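Local coordinates for putative glycoside hydrolase (Parabacteroides distasonis ATCC 8503, PDB 3GYC), which is a putative glycoside hydrolase of the cellulase-like TIM-barrel family and probably cleaves glycosidic bonds in carbohydrates, its substrate being unknown, at residues A58-A64 against C136-I140; S113-R117 against S166-F170; L150-Y155 against Y203-L209; W180-Y184 against H214-Y220. All coordinates share one frame; numbering follows the deposited sequence.

Overall arrangement
The chain builds a TIM barrel, and all four contacts join parts of it. From the N terminus, 58-64 leaves strand 53-57 and enters helix 60-65. Interaction 1 closes the loop from there to helix 130-146. Segment 113-117, at the end of strand 109-113, lies inside that loop but pairs with 166-170, so interactions 1 and 2 cross. They touch directly, through Trp137 and Tyr116 and through His61 and Arg117. Interaction 3 joins the neighbouring strands 153-157 and 208-209 and crosses interaction 2. Interaction 4, from 180-184 to 214-220, crosses interaction 3. It meets interaction 2 where Trp180 packs on Ser166 and Trp167.

Interaction 1 (A58-A64 against C136-I140); sequences AYPHLIA and CWLTI
Two helices of the TIM barrel meet here: the short helix 60-65, just after strand 53-57, and the longer helix 130-146. Pro60 sits at the centre. Its CG lies over one face of the Trp137 indole, 3.9 Å from the centroid of the six-membered ring, which makes a CH-pi contact. Trp137 CG is anti to its carbonyl carbon (chi1 -79°), and the indole reaches from there to the proline. Its NE1 is bonded to Tyr116 OH, which ties the ring to the loop after strand 109-113. The axes of helices 60-64 and 136-140 cross at 75° and come within 8.4 Å. On the helix 130-146 side, Cys136 SG lies 3.6 Å from Pro60 CB. The sulfur also sits near the carbonyl of Pro60, with Ala64 CB a little farther off. Ile140 CG2 packs on Pro60 CB. Ile140 CG1 meets Ile63 CD1 at 3.4 Å, a tight carbon pair, and the two side chains cross at about a right angle. Ile140 CD1 is also 4.0 Å from Ala58 CB. Thr139 turns its methyl CG2 to Ala64 CA, while OG1 bonds to Asp135 O of its own helix.

Interaction 2 (S113-R117 against S166-F170); sequences SSWYR and SWAPF. With EDO (1,2-ethanediol), chain F.
The carbonyl oxygen of Trp115 accepts a hydrogen bond of 2.7 Å from O1 of a bound 1,2-ethanediol and also lies against Trp167 CE3. The diol probably comes from the crystallisation liquor. Its other hydroxyl, O2, accepts from Arg117 NH1 at 2.9 Å, near the plane of the guanidinium. O1 also lies at the edge of the Trp167 ring, near its plane. The two tryptophans form a T-shaped pair. Trp115 turns its CD1 edge to a face of Trp167, with the planes at 85°, and CD1 comes 3.6 Å from Trp167 CE3. Ser166 CB covers the opposite face of Trp167. An alanine at Trp167 is likely to leave the CD1 edge of Trp115 without its facing ring and to open a gap beside the diol. Tyr116 and Phe170 make a second edge-to-face pair, with Phe170 CE2 3.8 Å from Tyr116 CG. Phe170 CG stands between its backbone N and carbonyl carbon (chi1 46°), and this brings the ring edge over the tyrosine face. Ser114 OG accepts from Tyr116 N at 3.0 Å, an ST turn. In the TIM barrel the contact joins the loop after strand 109-113 to the start of helix 169-172. The diol sits between the edge of Trp167 and Arg117, with a further bond to Leu118 N, and hydrogen bonds hold both its hydroxyls.

Interaction 3 (L150-Y155 against Y203-L209); sequences LDTILY and YPDMPFL
Leu150 reaches across with both methyl groups to the turn before strand 208-209. CD2 meets Tyr203 CE1 at 3.5 Å, and CD1 meets CE of selenomethionine Met206 at 3.7 Å. Its CG stands anti to the backbone N (chi1 -153°), which directs the fork at these two partners. Met206 starts extended (chi1 178°), then bends at both later torsions. The bend carries CE to Leu150 and also to Ile153 CG2, at 3.9 Å. Cutting this leucine back to alanine is likely to open a gap between Tyr203 and Met206 CE and leave the latter freer to turn. Tyr203 begins a type I turn to Met206, and its hydroxyl bonds to Glu145. Farther along, the side chains of Tyr155 and Leu209 meet obliquely, Tyr155 CD1 lying 3.4 Å from Leu209 CD2. On the backbone, Tyr155 CA makes a CA-H...O contact of 3.5 Å with Pro207 O. The segments include the start of strand 153-157 and strand 208-209, neighbours in the TIM barrel. Pro207 CG lies 3.5 Å from Leu154 O, a buried oxygen with no partner in the model. The two segments meet by apolar packing, with no hydrogen bond between them, while the strands pair through the backbones of Pro207 and Val156.

Interaction 4 (W180-Y184 against H214-Y220); sequences WGNWY and HGDVKKY
His214 opens the second segment and packs against Gly181, Asn182, Trp183 and Tyr184. Its CD2 lies 3.2 Å from Gly181 O. Tyr184 turns an edge to one face of the imidazole, a T-shaped pair with planes at 77° and centroids 5.1 Å apart. His214 CG is anti to its backbone N (chi1 -163°), which sets the ring beside Tyr184. His214 O accepts from a water at 2.7 Å and also from His233 NE2. The same water accepts from Trp183 NE1 at 3.3 Å and donates weakly to the carbonyl of Asp216. It therefore bridges the two segments. Asp216 also weakly caps Lys218 N through OD1, ahead of the helix that includes 219-222. Lys219 bends back over Tyr184. Its CE lies 3.8 Å from the centroid of that ring, almost on the normal. Lys219 NZ lies 4.5 Å from the centroid of the Tyr184 ring, a cation-pi contact. NZ has a salt bridge to Glu222 and a long one to Asp216 OD2. Lys219 CB also touches Trp183 CZ2. Tyr220 comes last. Trp183 CH2 lies over its ring, 4.0 Å from Tyr220 CD1, with the planes at 42°. Tyr220 OH is bonded to His233. The contact joins the loop before helix 186-200 to the one after strand 208-209. The carboxylates of Asp216 and Glu222 probably offset the lysine charge, while the tyrosine face may add a further attraction.

Interaction 1 (A58-A64 against C136-I140)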
# COMPACT_ATOMS: atom_id res chain seq x y z
N ALA A 58 6.84 6.66 5.16
CA ALA A 58 7.22 7.86 5.94
C ALA A 58 8.60 7.68 6.64
O ALA A 58 9.10 8.64 7.24
CB ALA A 58 6.16 8.13 7.01
N TYR A 59 9.16 6.45 6.59
CA TYR A 59 10.46 6.13 7.25
C TYR A 59 10.46 6.68 8.69
O TYR A 59 11.41 7.38 9.10
CB TYR A 59 11.61 6.75 6.50
CG TYR A 59 11.85 6.32 5.06
CD1 TYR A 59 11.15 6.89 4.01
CD2 TYR A 59 12.85 5.39 4.75
CE1 TYR A 59 11.41 6.52 2.69
CE2 TYR A 59 13.11 5.01 3.43
CZ TYR A 59 12.40 5.58 2.40
OH TYR A 59 12.66 5.22 1.09
N PRO A 60 9.43 6.35 9.48
CA PRO A 60 9.28 6.90 10.86
C PRO A 60 10.44 6.53 11.77
O PRO A 60 10.87 7.33 12.60
CB PRO A 60 8.02 6.21 11.38
CG PRO A 60 7.91 4.94 10.60
CD PRO A 60 8.64 5.13 9.27
N HIS A 61 10.92 5.31 11.63
CA HIS A 61 12.08 4.83 12.37
C HIS A 61 13.34 5.68 12.17
O HIS A 61 14.09 5.94 13.13
CB HIS A 61 12.32 3.34 12.08
CG HIS A 61 12.64 3.02 10.65
ND1 HIS A 61 11.79 3.31 9.60
CD2 HIS A 61 13.69 2.35 10.12
CE1 HIS A 61 12.34 2.88 8.48
NE2 HIS A 61 13.48 2.28 8.76
N LEU A 62 13.57 6.13 10.95
CA LEU A 62 14.71 6.97 10.62
C LEU A 62 14.47 8.39 11.12
O LEU A 62 15.37 9.01 11.72
CB LEU A 62 15.00 6.94 9.12
CG LEU A 62 15.32 5.57 8.51
CD1 LEU A 62 15.76 5.72 7.06
CD2 LEU A 62 16.36 4.79 9.36
N ILE A 63 13.26 8.92 10.91
CA ILE A 63 12.96 10.27 11.37
C ILE A 63 13.06 10.36 12.90
O ILE A 63 13.56 11.37 13.41
CB ILE A 63 11.58 10.78 10.91
CG1 ILE A 63 11.60 11.06 9.40
CG2 ILE A 63 11.18 12.03 11.73
CD1 ILE A 63 10.30 11.53 8.79
N ALA A 64 12.67 9.30 13.62
CA ALA A 64 12.69 9.32 15.07
C ALA A 64 14.10 9.20 15.62
O ALA A 64 14.38 9.67 16.73
CB ALA A 64 11.77 8.23 15.66
N CYS A 136 7.50 6.20 18.12
CA CYS A 136 8.17 6.51 16.88
C CYS A 136 7.23 7.22 15.86
O CYS A 136 7.58 8.22 15.26
CB CYS A 136 8.76 5.23 16.38
SG CYS A 136 9.09 5.28 14.72
N TRP A 137 6.02 6.71 15.70
CA TRP A 137 5.04 7.38 14.84
C TRP A 137 4.57 8.72 15.40
O TRP A 137 4.31 9.63 14.63
CB TRP A 137 3.85 6.46 14.57
CG TRP A 137 4.17 5.46 13.53
CD1 TRP A 137 4.61 4.19 13.70
CD2 TRP A 137 4.03 5.66 12.12
NE1 TRP A 137 4.74 3.58 12.48
CE2 TRP A 137 4.41 4.47 11.49
CE3 TRP A 137 3.65 6.74 11.33
CZ2 TRP A 137 4.42 4.32 10.11
CZ3 TRP A 137 3.64 6.60 9.97
CH2 TRP A 137 4.01 5.40 9.37
N LEU A 138 4.44 8.84 16.73
CA LEU A 138 4.08 10.11 17.33
C LEU A 138 5.15 11.16 16.96
O LEU A 138 4.84 12.32 16.68
CB LEU A 138 3.89 9.98 18.86
CG LEU A 138 2.60 9.25 19.27
CD1 LEU A 138 2.58 8.90 20.73
CD2 LEU A 138 1.34 10.04 18.87
N THR A 139 6.42 10.76 16.92
CA THR A 139 7.48 11.68 16.53
C THR A 139 7.36 12.13 15.07
O THR A 139 7.41 13.32 14.78
CB THR A 139 8.84 11.06 16.83
OG1 THR A 139 8.90 10.88 18.24
CG2 THR A 139 9.98 11.93 16.40
N ILE A 140 7.11 11.20 14.16
CA ILE A 140 7.02 11.52 12.73
C ILE A 140 5.80 12.45 12.52
O ILE A 140 5.87 13.46 11.80
CB ILE A 140 7.04 10.19 11.87
CG1 ILE A 140 7.54 10.39 10.43
CG2 ILE A 140 5.72 9.50 11.84
CD1 ILE A 140 6.59 11.15 9.52

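Interaction 2 (S113-R117 against S166-F170)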
# COMPACT_ATOMS: atom_id res chain seq x y z
N SER A 113 2.54 4.89 5.50
CA SER A 113 2.79 3.52 5.90
C SER A 113 4.30 3.41 6.09
O SER A 113 5.03 4.40 5.99
CB SER A 113 2.32 2.57 4.77
OG SER A 113 2.35 1.22 5.19
N SER A 114 4.78 2.19 6.31
CA SER A 114 6.23 1.92 6.29
C SER A 114 6.53 0.47 6.01
O SER A 114 5.77 -0.43 6.41
CB SER A 114 6.94 2.32 7.59
OG SER A 114 8.35 2.38 7.33
N TRP A 115 7.61 0.27 5.28
CA TRP A 115 8.22 -1.02 5.00
C TRP A 115 9.48 -1.19 5.90
O TRP A 115 10.20 -2.17 5.77
CB TRP A 115 8.59 -1.13 3.52
CG TRP A 115 7.44 -1.29 2.61
CD1 TRP A 115 7.09 -2.42 1.92
CD2 TRP A 115 6.49 -0.26 2.21
NE1 TRP A 115 5.99 -2.13 1.11
CE2 TRP A 115 5.59 -0.84 1.30
CE3 TRP A 115 6.31 1.09 2.56
CZ2 TRP A 115 4.52 -0.13 0.72
CZ3 TRP A 115 5.28 1.79 2.00
CH2 TRP A 115 4.37 1.17 1.10
N TYR A 116 9.73 -0.21 6.79
CA TYR A 116 10.86 -0.24 7.73
C TYR A 116 12.18 -0.66 7.04
O TYR A 116 12.80 -1.68 7.38
CB TYR A 116 10.48 -1.15 8.90
CG TYR A 116 9.31 -0.58 9.63
CD1 TYR A 116 9.51 0.41 10.61
CD2 TYR A 116 8.01 -1.00 9.37
CE1 TYR A 116 8.44 0.98 11.28
CE2 TYR A 116 6.93 -0.42 10.03
CZ TYR A 116 7.15 0.57 10.98
OH TYR A 116 6.10 1.16 11.66
N ARG A 117 12.56 0.15 6.06
CA ARG A 117 13.74 -0.08 5.25
C ARG A 117 14.93 -0.23 6.16
O ARG A 117 15.08 0.52 7.11
CB ARG A 117 13.94 1.06 4.26
CG ARG A 117 12.85 1.12 3.20
CD ARG A 117 13.07 0.07 2.08
NE ARG A 117 14.18 0.50 1.21
CZ ARG A 117 15.39 -0.05 1.17
NH1 ARG A 117 15.71 -1.11 1.93
NH2 ARG A 117 16.30 0.46 0.37
N SER A 166 9.61 -9.56 6.75
CA SER A 166 10.37 -8.67 5.87
C SER A 166 10.20 -7.23 6.30
O SER A 166 11.12 -6.42 6.16
CB SER A 166 9.88 -8.73 4.41
OG SER A 166 10.03 -10.02 3.87
N TRP A 167 9.02 -6.89 6.79
CA TRP A 167 8.72 -5.50 7.15
C TRP A 167 8.73 -5.26 8.66
O TRP A 167 9.10 -4.17 9.11
CB TRP A 167 7.37 -5.07 6.54
CG TRP A 167 7.16 -5.68 5.19
CD1 TRP A 167 6.20 -6.56 4.86
CD2 TRP A 167 8.00 -5.54 4.03
NE1 TRP A 167 6.34 -6.96 3.56
CE2 TRP A 167 7.45 -6.36 3.03
CE3 TRP A 167 9.15 -4.78 3.74
CZ2 TRP A 167 8.00 -6.45 1.75
CZ3 TRP A 167 9.70 -4.89 2.46
CH2 TRP A 167 9.12 -5.71 1.49
N ALA A 168 8.35 -6.28 9.43
CA ALA A 168 8.27 -6.17 10.90
C ALA A 168 9.16 -7.22 11.59
O ALA A 168 8.66 -8.12 12.29
CB ALA A 168 6.82 -6.29 11.36
N PRO A 169 10.49 -7.12 11.38
CA PRO A 169 11.41 -8.05 12.06
C PRO A 169 11.48 -7.82 13.58
O PRO A 169 11.87 -8.72 14.35
CB PRO A 169 12.75 -7.74 11.40
CG PRO A 169 12.63 -6.39 10.88
CD PRO A 169 11.21 -6.21 10.49
N PHE A 170 11.17 -6.59 13.99
CA PHE A 170 11.11 -6.22 15.40
C PHE A 170 9.96 -6.93 16.11
O PHE A 170 9.94 -7.01 17.32
CB PHE A 170 10.95 -4.69 15.56
CG PHE A 170 9.91 -4.07 14.65
CD1 PHE A 170 8.58 -4.02 15.02
CD2 PHE A 170 10.28 -3.52 13.44
CE1 PHE A 170 7.63 -3.46 14.21
CE2 PHE A 170 9.35 -2.95 12.62
CZ PHE A 170 8.01 -2.91 13.01
C1 EDO F . 12.63 -3.83 4.68
O1 EDO F . 12.02 -2.80 3.86
C2 EDO F . 14.08 -4.16 4.24
O2 EDO F . 14.89 -2.99 3.97
O HOH W 1 12.50 -3.99 8.34

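Interaction 3 (L150-Y155 against Y203-L209)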
# COMPACT_ATOMS: atom_id res chain seq x y z
N LEU A 150 -0.48 18.35 8.55
CA LEU A 150 -1.18 17.14 9.01
C LEU A 150 -2.49 16.90 8.25
O LEU A 150 -2.88 15.76 8.05
CB LEU A 150 -1.41 17.20 10.51
CG LEU A 150 -1.51 15.88 11.26
CD1 LEU A 150 -0.41 14.94 10.83
CD2 LEU A 150 -1.48 16.16 12.80
N ASP A 151 -3.16 17.98 7.83
CA ASP A 151 -4.41 17.83 7.07
C ASP A 151 -4.23 17.19 5.69
O ASP A 151 -5.21 16.77 5.08
CB ASP A 151 -5.12 19.16 6.93
CG ASP A 151 -5.54 19.71 8.28
OD1 ASP A 151 -6.01 18.89 9.12
OD2 ASP A 151 -5.37 20.94 8.52
N THR A 152 -2.99 17.09 5.22
CA THR A 152 -2.69 16.39 3.96
C THR A 152 -2.65 14.87 4.15
O THR A 152 -2.75 14.14 3.19
CB THR A 152 -1.36 16.90 3.40
OG1 THR A 152 -1.55 18.25 2.93
CG2 THR A 152 -0.84 16.03 2.28
N ILE A 153 -2.51 14.40 5.40
CA ILE A 153 -2.43 13.01 5.69
C ILE A 153 -3.84 12.44 5.79
O ILE A 153 -4.70 12.96 6.51
CB ILE A 153 -1.64 12.75 7.00
CG1 ILE A 153 -0.21 13.33 6.89
CG2 ILE A 153 -1.67 11.25 7.34
CD1 ILE A 153 0.59 12.95 5.64
N LEU A 154 -4.04 11.35 5.05
CA LEU A 154 -5.34 10.71 4.92
C LEU A 154 -5.55 9.65 6.00
O LEU A 154 -6.61 9.53 6.61
CB LEU A 154 -5.38 10.07 3.54
CG LEU A 154 -6.65 9.49 3.02
CD1 LEU A 154 -7.70 10.62 2.93
CD2 LEU A 154 -6.29 8.83 1.65
N TYR A 155 -4.51 8.87 6.23
CA TYR A 155 -4.53 7.81 7.22
C TYR A 155 -3.11 7.44 7.57
O TYR A 155 -2.18 7.80 6.87
CB TYR A 155 -5.28 6.56 6.70
CG TYR A 155 -4.65 5.80 5.55
CD1 TYR A 155 -3.64 4.89 5.78
CD2 TYR A 155 -5.07 5.98 4.23
CE1 TYR A 155 -3.05 4.16 4.74
CE2 TYR A 155 -4.46 5.27 3.17
CZ TYR A 155 -3.48 4.35 3.44
OH TYR A 155 -2.87 3.60 2.48
N TYR A 203 -3.70 11.70 18.85
CA TYR A 203 -4.44 12.00 17.61
C TYR A 203 -5.71 11.18 17.54
O TYR A 203 -5.84 10.29 16.73
CB TYR A 203 -3.58 11.70 16.38
CG TYR A 203 -2.32 12.51 16.32
CD1 TYR A 203 -2.36 13.84 15.99
CD2 TYR A 203 -1.11 11.94 16.61
CE1 TYR A 203 -1.22 14.59 15.96
CE2 TYR A 203 0.07 12.70 16.58
CZ TYR A 203 -0.01 14.03 16.25
OH TYR A 203 1.11 14.81 16.20
N PRO A 204 -6.69 11.51 18.39
CA PRO A 204 -7.93 10.69 18.46
C PRO A 204 -8.75 10.64 17.16
O PRO A 204 -9.43 9.65 16.92
CB PRO A 204 -8.73 11.36 19.60
CG PRO A 204 -8.20 12.77 19.66
CD PRO A 204 -6.76 12.69 19.27
N ASP A 205 -8.65 11.68 16.33
CA ASP A 205 -9.44 11.76 15.09
C ASP A 205 -8.71 11.29 13.82
O ASP A 205 -9.27 11.35 12.75
CB ASP A 205 -9.92 13.20 14.88
CG ASP A 205 -10.78 13.69 16.04
OD1 ASP A 205 -11.31 12.85 16.81
OD2 ASP A 205 -10.92 14.93 16.16
N MSE A 206 -7.45 10.87 13.94
CA MSE A 206 -6.71 10.36 12.78
C MSE A 206 -7.10 8.87 12.54
O MSE A 206 -7.20 8.11 13.48
CB MSE A 206 -5.19 10.53 12.99
CG MSE A 206 -4.30 10.00 11.88
SE MSE A 206 -4.44 11.03 10.24
CE MSE A 206 -3.25 12.54 10.67
N PRO A 207 -7.40 8.49 11.28
CA PRO A 207 -7.68 7.08 11.01
C PRO A 207 -6.40 6.27 11.08
O PRO A 207 -5.44 6.56 10.34
CB PRO A 207 -8.27 7.06 9.60
CG PRO A 207 -8.57 8.46 9.28
CD PRO A 207 -7.77 9.36 10.16
N PHE A 208 -6.37 5.28 11.96
CA PHE A 208 -5.21 4.40 12.13
C PHE A 208 -5.56 2.97 11.81
O PHE A 208 -6.66 2.50 12.07
CB PHE A 208 -4.72 4.43 13.58
CG PHE A 208 -4.07 5.74 13.97
CD1 PHE A 208 -2.82 6.09 13.48
CD2 PHE A 208 -4.69 6.59 14.86
CE1 PHE A 208 -2.20 7.28 13.84
CE2 PHE A 208 -4.09 7.78 15.22
CZ PHE A 208 -2.83 8.13 14.69
N LEU A 209 -4.57 2.25 11.28
CA LEU A 209 -4.72 0.84 10.94
C LEU A 209 -3.36 0.18 10.80
O LEU A 209 -2.34 0.83 10.98
CB LEU A 209 -5.43 0.72 9.58
CG LEU A 209 -4.58 1.10 8.36
CD1 LEU A 209 -5.00 0.28 7.16
CD2 LEU A 209 -4.60 2.62 8.13

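Interaction 4 (W180-Y184 against H214-Y220)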
# COMPACT_ATOMS: atom_id res chain seq x y z
N TRP A 180 4.34 -15.36 8.93
CA TRP A 180 3.98 -14.42 7.85
C TRP A 180 2.46 -14.32 7.64
O TRP A 180 1.76 -15.32 7.54
CB TRP A 180 4.69 -14.77 6.51
CG TRP A 180 4.49 -13.67 5.45
CD1 TRP A 180 3.34 -13.40 4.74
CD2 TRP A 180 5.46 -12.69 5.02
NE1 TRP A 180 3.54 -12.31 3.91
CE2 TRP A 180 4.82 -11.86 4.06
CE3 TRP A 180 6.80 -12.43 5.35
CZ2 TRP A 180 5.48 -10.79 3.43
CZ3 TRP A 180 7.45 -11.38 4.73
CH2 TRP A 180 6.80 -10.57 3.78
N GLY A 181 1.97 -13.09 7.61
CA GLY A 181 0.57 -12.82 7.32
C GLY A 181 -0.50 -13.14 8.34
O GLY A 181 -1.65 -12.76 8.12
N ASN A 182 -0.16 -13.80 9.46
CA ASN A 182 -1.19 -14.15 10.47
C ASN A 182 -1.50 -13.05 11.48
O ASN A 182 -1.35 -13.21 12.70
CB ASN A 182 -0.82 -15.43 11.17
CG ASN A 182 -0.65 -16.55 10.22
OD1 ASN A 182 -1.12 -16.47 9.09
ND2 ASN A 182 0.04 -17.59 10.64
N TRP A 183 -2.01 -11.95 10.94
CA TRP A 183 -2.31 -10.76 11.73
C TRP A 183 -3.35 -11.01 12.81
O TRP A 183 -3.37 -10.32 13.81
CB TRP A 183 -2.80 -9.64 10.83
CG TRP A 183 -4.11 -9.90 10.12
CD1 TRP A 183 -4.28 -10.38 8.86
CD2 TRP A 183 -5.43 -9.71 10.65
NE1 TRP A 183 -5.61 -10.47 8.56
CE2 TRP A 183 -6.34 -10.07 9.65
CE3 TRP A 183 -5.92 -9.24 11.87
CZ2 TRP A 183 -7.71 -9.98 9.82
CZ3 TRP A 183 -7.28 -9.15 12.04
CH2 TRP A 183 -8.16 -9.53 11.03
N TYR A 184 -4.19 -12.01 12.59
CA TYR A 184 -5.30 -12.33 13.50
C TYR A 184 -4.93 -13.13 14.74
O TYR A 184 -5.79 -13.31 15.60
CB TYR A 184 -6.40 -13.07 12.74
CG TYR A 184 -5.91 -14.32 12.02
CD1 TYR A 184 -5.82 -15.55 12.65
CD2 TYR A 184 -5.51 -14.24 10.69
CE1 TYR A 184 -5.36 -16.66 11.97
CE2 TYR A 184 -5.07 -15.32 10.01
CZ TYR A 184 -4.99 -16.52 10.64
OH TYR A 184 -4.53 -17.56 9.89
N HIS A 214 -3.07 -11.17 4.03
CA HIS A 214 -3.60 -12.51 4.27
C HIS A 214 -4.90 -12.70 3.48
O HIS A 214 -5.82 -11.86 3.56
CB HIS A 214 -3.85 -12.72 5.75
CG HIS A 214 -3.99 -14.16 6.11
ND1 HIS A 214 -5.20 -14.80 6.13
CD2 HIS A 214 -3.06 -15.08 6.44
CE1 HIS A 214 -5.02 -16.07 6.46
NE2 HIS A 214 -3.73 -16.26 6.66
N GLY A 215 -4.97 -13.79 2.72
CA GLY A 215 -6.08 -14.04 1.79
C GLY A 215 -7.45 -14.37 2.35
O GLY A 215 -8.48 -14.23 1.66
N ASP A 216 -7.48 -14.81 3.60
CA ASP A 216 -8.71 -15.20 4.26
C ASP A 216 -9.34 -13.98 4.90
O ASP A 216 -9.21 -13.74 6.09
CB ASP A 216 -8.41 -16.26 5.30
CG ASP A 216 -9.65 -16.79 5.95
OD1 ASP A 216 -10.81 -16.30 5.70
OD2 ASP A 216 -9.43 -17.70 6.76
N VAL A 217 -10.06 -13.22 4.10
CA VAL A 217 -10.65 -11.97 4.56
C VAL A 217 -11.76 -12.14 5.59
O VAL A 217 -12.11 -11.18 6.28
CB VAL A 217 -11.08 -11.11 3.37
CG1 VAL A 217 -9.83 -10.75 2.56
CG2 VAL A 217 -12.11 -11.86 2.52
N LYS A 218 -12.29 -13.36 5.73
CA LYS A 218 -13.29 -13.62 6.75
C LYS A 218 -12.73 -13.48 8.17
O LYS A 218 -13.52 -13.38 9.09
CB LYS A 218 -13.90 -15.02 6.60
CG LYS A 218 -14.63 -15.24 5.29
N LYS A 219 -11.40 -13.45 8.37
CA LYS A 219 -10.86 -13.29 9.74
C LYS A 219 -11.25 -11.96 10.34
O LYS A 219 -11.32 -11.82 11.56
CB LYS A 219 -9.34 -13.32 9.81
CG LYS A 219 -8.67 -14.36 9.03
CD LYS A 219 -9.24 -15.70 9.20
CE LYS A 219 -9.12 -16.23 10.60
NZ LYS A 219 -9.29 -17.69 10.51
N TYR A 220 -11.42 -10.95 9.49
CA TYR A 220 -11.87 -9.67 10.00
C TYR A 220 -13.17 -9.89 10.81
O TYR A 220 -13.36 -9.23 11.82
CB TYR A 220 -12.10 -8.67 8.89
CG TYR A 220 -10.88 -8.07 8.22
CD1 TYR A 220 -10.23 -6.96 8.76
CD2 TYR A 220 -10.47 -8.52 6.98
CE1 TYR A 220 -9.17 -6.39 8.14
CE2 TYR A 220 -9.38 -7.93 6.33
CZ TYR A 220 -8.74 -6.86 6.91
OH TYR A 220 -7.67 -6.24 6.28
O HOH W 2 -7.14 -11.70 5.96